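Local structure of alpha-fucosidase (Bifidobacterium bifidum, 2EAB) at residues L354-Y358 with E370-L374; V543-K549 with A612-K617. The protein probably releases alpha-1,2-linked L-fucose from glycans by hydrolysis, this chain being the catalytic portion of a longer family 95 glycoside hydrolase. All blocks are in the same frame, centred on the assembly; numbering follows the deposited sequence.

Contact 1 (L354-Y358 with E370-L374)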
loop_
_atom_site.group_PDB
_atom_site.type_symbol
_atom_site.label_atom_id
_atom_site.label_comp_id
_atom_site.label_asym_id
_atom_site.label_seq_id
_atom_site.Cartn_x
_atom_site.Cartn_y
_atom_site.Cartn_z
ATOM N N LEU A 354 -16.053 7.362 19.937
ATOM C CA LEU A 354 -16.759 6.727 18.828
ATOM C C LEU A 354 -16.297 5.287 18.628
ATOM O O LEU A 354 -17.113 4.382 18.493
ATOM C CB LEU A 354 -16.566 7.534 17.541
ATOM C CG LEU A 354 -17.222 7.022 16.256
ATOM C CD1 LEU A 354 -18.736 7.090 16.355
ATOM C CD2 LEU A 354 -16.733 7.831 15.073
ATOM N N LEU A 355 -14.981 5.083 18.615
ATOM C CA LEU A 355 -14.421 3.744 18.491
ATOM C C LEU A 355 -14.882 2.841 19.636
ATOM O O LEU A 355 -15.281 1.701 19.412
ATOM C CB LEU A 355 -12.892 3.801 18.415
ATOM C CG LEU A 355 -12.152 2.462 18.386
ATOM C CD1 LEU A 355 -12.486 1.657 17.126
ATOM C CD2 LEU A 355 -10.652 2.687 18.503
ATOM N N LYS A 356 -14.839 3.369 20.860
ATOM C CA LYS A 356 -15.251 2.613 22.039
ATOM C C LYS A 356 -16.719 2.189 21.951
ATOM O O LYS A 356 -17.050 1.045 22.251
ATOM C CB LYS A 356 -14.994 3.422 23.311
ATOM C CG LYS A 356 -15.024 2.596 24.586
ATOM C CD LYS A 356 -14.504 3.402 25.766
ATOM C CE LYS A 356 -14.435 2.561 27.028
ATOM N NZ LYS A 356 -13.858 3.337 28.163
ATOM N N ALA A 357 -17.584 3.109 21.527
ATOM C CA ALA A 357 -19.010 2.817 21.366
ATOM C C ALA A 357 -19.234 1.750 20.291
ATOM O O ALA A 357 -20.055 0.850 20.460
ATOM C CB ALA A 357 -19.785 4.085 21.037
ATOM N N TYR A 358 -18.492 1.853 19.190
ATOM C CA TYR A 358 -18.562 0.867 18.117
ATOM C C TYR A 358 -18.171 -0.516 18.645
ATOM O O TYR A 358 -18.849 -1.504 18.370
ATOM C CB TYR A 358 -17.650 1.288 16.969
ATOM C CG TYR A 358 -17.919 0.625 15.634
ATOM C CD1 TYR A 358 -18.662 1.279 14.648
ATOM C CD2 TYR A 358 -17.398 -0.634 15.337
ATOM C CE1 TYR A 358 -18.891 0.687 13.408
ATOM C CE2 TYR A 358 -17.627 -1.235 14.106
ATOM C CZ TYR A 358 -18.372 -0.572 13.149
ATOM O OH TYR A 358 -18.585 -1.177 11.933
ATOM N N GLU A 370 -20.395 6.900 10.703
ATOM C CA GLU A 370 -19.289 7.837 10.914
ATOM C C GLU A 370 -17.942 7.122 11.004
ATOM O O GLU A 370 -16.998 7.501 10.311
ATOM C CB GLU A 370 -19.506 8.734 12.137
ATOM C CG GLU A 370 -18.337 9.704 12.361
ATOM C CD GLU A 370 -18.544 10.682 13.504
ATOM O OE1 GLU A 370 -19.639 10.695 14.109
ATOM O OE2 GLU A 370 -17.598 11.442 13.798
ATOM N N LEU A 371 -17.851 6.095 11.845
ATOM C CA LEU A 371 -16.579 5.382 11.990
ATOM C C LEU A 371 -16.175 4.673 10.696
ATOM O O LEU A 371 -15.014 4.733 10.283
ATOM C CB LEU A 371 -16.601 4.400 13.167
ATOM C CG LEU A 371 -15.227 3.815 13.528
ATOM C CD1 LEU A 371 -14.236 4.902 13.933
ATOM C CD2 LEU A 371 -15.329 2.763 14.615
ATOM N N GLU A 372 -17.137 4.029 10.042
ATOM C CA GLU A 372 -16.864 3.314 8.797
ATOM C C GLU A 372 -16.375 4.255 7.695
ATOM O O GLU A 372 -15.382 3.967 7.016
ATOM C CB GLU A 372 -18.101 2.520 8.363
ATOM C CG GLU A 372 -18.411 1.367 9.315
ATOM C CD GLU A 372 -19.865 0.923 9.317
ATOM O OE1 GLU A 372 -20.642 1.326 8.418
ATOM O OE2 GLU A 372 -20.227 0.152 10.234
ATOM N N THR A 373 -17.049 5.389 7.526
ATOM C CA THR A 373 -16.622 6.345 6.505
ATOM C C THR A 373 -15.340 7.088 6.882
ATOM O O THR A 373 -14.549 7.428 6.006
ATOM C CB THR A 373 -17.738 7.338 6.099
ATOM O OG1 THR A 373 -18.180 8.079 7.244
ATOM C CG2 THR A 373 -18.916 6.608 5.463
ATOM N N LEU A 374 -15.119 7.326 8.174
ATOM C CA LEU A 374 -13.863 7.935 8.604
ATOM C C LEU A 374 -12.670 7.036 8.317
ATOM O O LEU A 374 -11.660 7.505 7.799
ATOM C CB LEU A 374 -13.887 8.297 10.088
ATOM C CG LEU A 374 -14.570 9.597 10.515
ATOM C CD1 LEU A 374 -14.534 9.719 12.034
ATOM C CD2 LEU A 374 -13.941 10.825 9.856
#
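Helices 351-360 and 365-386 are consecutive helices joined by a short connection in the family 95 catalytic domain, an (alpha/alpha)6 barrel in this family. Their segments 354-358 and 370-374 approach to 10.7 Å between axes, and the N-to-C directions differ by 117°, so the chain turns back at a steep angle rather than forming a close antiparallel hairpin. The nearest backbones are at L354 and L371, whose CA atoms lie 7.0 Å apart. Such a wide spacing leaves room for large side chains, and L371, the most deeply covered residue, fills the space: its CD2 sits 4.0 Å from CD1 of L355 and makes a CH-pi contact over one face of the Y358 ring, 3.9 Å from the centroid. L354 packs beside it, its CD2 lying 3.9 Å from CB of L371 and 3.7 Å from CG of E370, whose carboxylate turns to S341. All the touching residues are buried, so the polar ends need partners. E372 OE1 forms a salt bridge with R369 and a hydrogen bond with W809 NE1, while Y742 of helix 738-751 shares OE2, tying the helix pair to a later helix. At its ring edge, Y358 donates from OH to that same OE2 of E372 over 2.7 Å.

Contact 2 (V543-K549 with A612-K617)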
loop_
_atom_site.group_PDB
_atom_site.type_symbol
_atom_site.label_atom_id
_atom_site.label_comp_id
_atom_site.label_asym_id
_atom_site.label_seq_id
_atom_site.Cartn_x
_atom_site.Cartn_y
_atom_site.Cartn_z
ATOM N N VAL A 543 9.412 -17.306 -18.259
ATOM C CA VAL A 543 9.321 -18.268 -19.359
ATOM C C VAL A 543 10.634 -19.028 -19.566
ATOM O O VAL A 543 10.634 -20.255 -19.729
ATOM C CB VAL A 543 8.871 -17.584 -20.679
ATOM C CG1 VAL A 543 9.129 -18.486 -21.896
ATOM C CG2 VAL A 543 7.406 -17.181 -20.601
ATOM N N ASN A 544 11.746 -18.299 -19.562
ATOM C CA ASN A 544 13.035 -18.878 -19.931
ATOM C C ASN A 544 13.815 -19.534 -18.803
ATOM O O ASN A 544 14.617 -20.439 -19.058
ATOM C CB ASN A 544 13.897 -17.836 -20.638
ATOM C CG ASN A 544 13.393 -17.531 -22.022
ATOM O OD1 ASN A 544 13.675 -18.265 -22.970
ATOM N ND2 ASN A 544 12.619 -16.466 -22.151
ATOM N N TYR A 545 13.573 -19.101 -17.568
ATOM C CA TYR A 545 14.366 -19.587 -16.442
ATOM C C TYR A 545 13.586 -20.298 -15.343
ATOM O O TYR A 545 14.104 -21.240 -14.734
ATOM C CB TYR A 545 15.192 -18.448 -15.844
ATOM C CG TYR A 545 16.149 -17.841 -16.831
ATOM C CD1 TYR A 545 17.423 -18.378 -17.004
ATOM C CD2 TYR A 545 15.779 -16.739 -17.605
ATOM C CE1 TYR A 545 18.308 -17.831 -17.918
ATOM C CE2 TYR A 545 16.657 -16.183 -18.522
ATOM C CZ TYR A 545 17.917 -16.736 -18.674
ATOM O OH TYR A 545 18.802 -16.183 -19.569
ATOM N N MET A 546 12.356 -19.859 -15.083
ATOM C CA MET A 546 11.630 -20.315 -13.892
ATOM C C MET A 546 10.640 -21.454 -14.112
ATOM O O MET A 546 10.519 -22.340 -13.262
ATOM C CB MET A 546 10.930 -19.140 -13.205
ATOM C CG MET A 546 11.863 -17.992 -12.818
ATOM S SD MET A 546 13.110 -18.432 -11.601
ATOM C CE MET A 546 12.103 -18.655 -10.137
ATOM N N LEU A 547 9.916 -21.427 -15.229
ATOM C CA LEU A 547 8.890 -22.437 -15.496
ATOM C C LEU A 547 9.489 -23.769 -15.908
ATOM O O LEU A 547 10.513 -23.818 -16.588
ATOM C CB LEU A 547 7.931 -21.956 -16.591
ATOM C CG LEU A 547 7.098 -20.713 -16.266
ATOM C CD1 LEU A 547 6.203 -20.338 -17.434
ATOM C CD2 LEU A 547 6.272 -20.925 -15.003
ATOM N N HIS A 548 8.843 -24.855 -15.495
ATOM C CA HIS A 548 9.205 -26.180 -15.985
ATOM C C HIS A 548 7.959 -27.034 -16.151
ATOM O O HIS A 548 6.899 -26.698 -15.623
ATOM C CB HIS A 548 10.283 -26.847 -15.099
ATOM C CG HIS A 548 9.765 -27.540 -13.871
ATOM N ND1 HIS A 548 10.499 -28.507 -13.217
ATOM C CD2 HIS A 548 8.613 -27.405 -13.168
ATOM C CE1 HIS A 548 9.815 -28.951 -12.177
ATOM N NE2 HIS A 548 8.668 -28.297 -12.122
ATOM N N LYS A 549 8.080 -28.113 -16.916
ATOM C CA LYS A 549 7.026 -29.115 -16.977
ATOM C C LYS A 549 7.010 -29.849 -15.643
ATOM O O LYS A 549 8.041 -30.369 -15.202
ATOM C CB LYS A 549 7.271 -30.097 -18.123
ATOM C CG LYS A 549 6.314 -31.280 -18.121
ATOM C CD LYS A 549 6.502 -32.174 -19.332
ATOM C CE LYS A 549 5.569 -33.383 -19.278
ATOM N NZ LYS A 549 4.118 -33.015 -19.184
ATOM N N ALA A 612 3.791 -28.484 -22.738
ATOM C CA ALA A 612 4.771 -28.357 -21.660
ATOM C C ALA A 612 6.102 -29.006 -22.039
ATOM O O ALA A 612 7.144 -28.658 -21.482
ATOM C CB ALA A 612 4.231 -28.945 -20.368
ATOM N N ASP A 613 6.063 -29.930 -23.001
ATOM C CA ASP A 613 7.274 -30.541 -23.546
ATOM C C ASP A 613 8.187 -29.524 -24.240
ATOM O O ASP A 613 9.381 -29.780 -24.413
ATOM C CB ASP A 613 6.922 -31.666 -24.528
ATOM C CG ASP A 613 6.370 -32.902 -23.841
ATOM O OD1 ASP A 613 6.579 -33.071 -22.621
ATOM O OD2 ASP A 613 5.732 -33.723 -24.535
ATOM N N ASN A 614 7.627 -28.377 -24.631
ATOM C CA ASN A 614 8.395 -27.311 -25.280
ATOM C C ASN A 614 9.437 -26.673 -24.365
ATOM O O ASN A 614 10.289 -25.921 -24.830
ATOM C CB ASN A 614 7.467 -26.219 -25.829
ATOM C CG ASN A 614 6.507 -26.731 -26.891
ATOM O OD1 ASN A 614 6.602 -27.876 -27.348
ATOM N ND2 ASN A 614 5.575 -25.875 -27.292
ATOM N N TRP A 615 9.353 -26.969 -23.068
ATOM C CA TRP A 615 10.268 -26.403 -22.075
ATOM C C TRP A 615 11.470 -27.301 -21.755
ATOM O O TRP A 615 12.246 -27.002 -20.846
ATOM C CB TRP A 615 9.509 -25.997 -20.803
ATOM C CG TRP A 615 9.025 -24.583 -20.880
ATOM C CD1 TRP A 615 9.591 -23.489 -20.281
ATOM C CD2 TRP A 615 7.899 -24.096 -21.623
ATOM N NE1 TRP A 615 8.884 -22.358 -20.600
ATOM C CE2 TRP A 615 7.839 -22.699 -21.421
ATOM C CE3 TRP A 615 6.928 -24.706 -22.431
ATOM C CZ2 TRP A 615 6.847 -21.901 -21.999
ATOM C CZ3 TRP A 615 5.941 -23.908 -23.011
ATOM C CH2 TRP A 615 5.908 -22.522 -22.788
ATOM N N ALA A 616 11.639 -28.376 -22.526
ATOM C CA ALA A 616 12.722 -29.333 -22.291
ATOM C C ALA A 616 14.079 -28.639 -22.333
ATOM O O ALA A 616 14.354 -27.854 -23.238
ATOM C CB ALA A 616 12.664 -30.466 -23.306
ATOM N N LYS A 617 14.911 -28.926 -21.333
ATOM C CA LYS A 617 16.245 -28.343 -21.224
ATOM C C LYS A 617 17.311 -29.420 -21.080
ATOM O O LYS A 617 17.025 -30.527 -20.618
ATOM C CB LYS A 617 16.324 -27.398 -20.021
ATOM C CG LYS A 617 15.561 -26.099 -20.191
ATOM C CD LYS A 617 15.587 -25.264 -18.920
ATOM C CE LYS A 617 14.818 -23.972 -19.116
ATOM N NZ LYS A 617 14.687 -23.162 -17.875
HETATM O O HOH W 1 12.093 -22.039 -18.059
HETATM O O HOH W 2 13.033 -24.981 -16.377
HETATM O O HOH W 3 3.456 -32.038 -21.704
#
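W615, K549 and K617 carry most of this contact, in which a loop holding a short 3-10 turn lies against the end of helix 525-546. W615 brings its indole edge to the last turns of that helix, donating from NE1 to V543 O at 2.9 Å, while its CZ2 packs 4.1 Å from V543 CG1. K617 approaches the same end: its NZ donates to N544 O at 3.0 Å, and two waters link NZ to L547 O, one of them also reaching V543 O. The helix widens into a pi-type turn at 543-546 and ends as L547 leaves helical angles, consistent with W615 and K617 taking up V543 O and N544 O. Farther on, K549 lays its aliphatic chain along the 3-10 turn, with CG 3.9 Å from A612 CB; a water held by K549 NZ at 2.8 Å donates a weak bond to D613 OD1. Helix 632-639 and L558 of strand 558-565 also pack on W615, while H548 pairs with T559 as strand 548-549 edges the small antiparallel sheet.

Overall arrangement
Contact 1 is complete before contact 2 begins along the chain, and both belong to the family 95 catalytic domain. Their centres are 53 Å apart on opposite sides of the chain's centre, with nearest atoms about 40 Å apart, so they do not touch and share no helix or sheet. Contact 1 sets two successive helices at a steep angle across a short connection, whereas contact 2 brings a long loop back over 62 intervening residues to the end of helix 525-546, on the far side of the molecule. Both lie away from the calcium site that includes E77 and S386, and neither supplies a calcium ligand, although helix 365-386 of contact 1 runs on to S386.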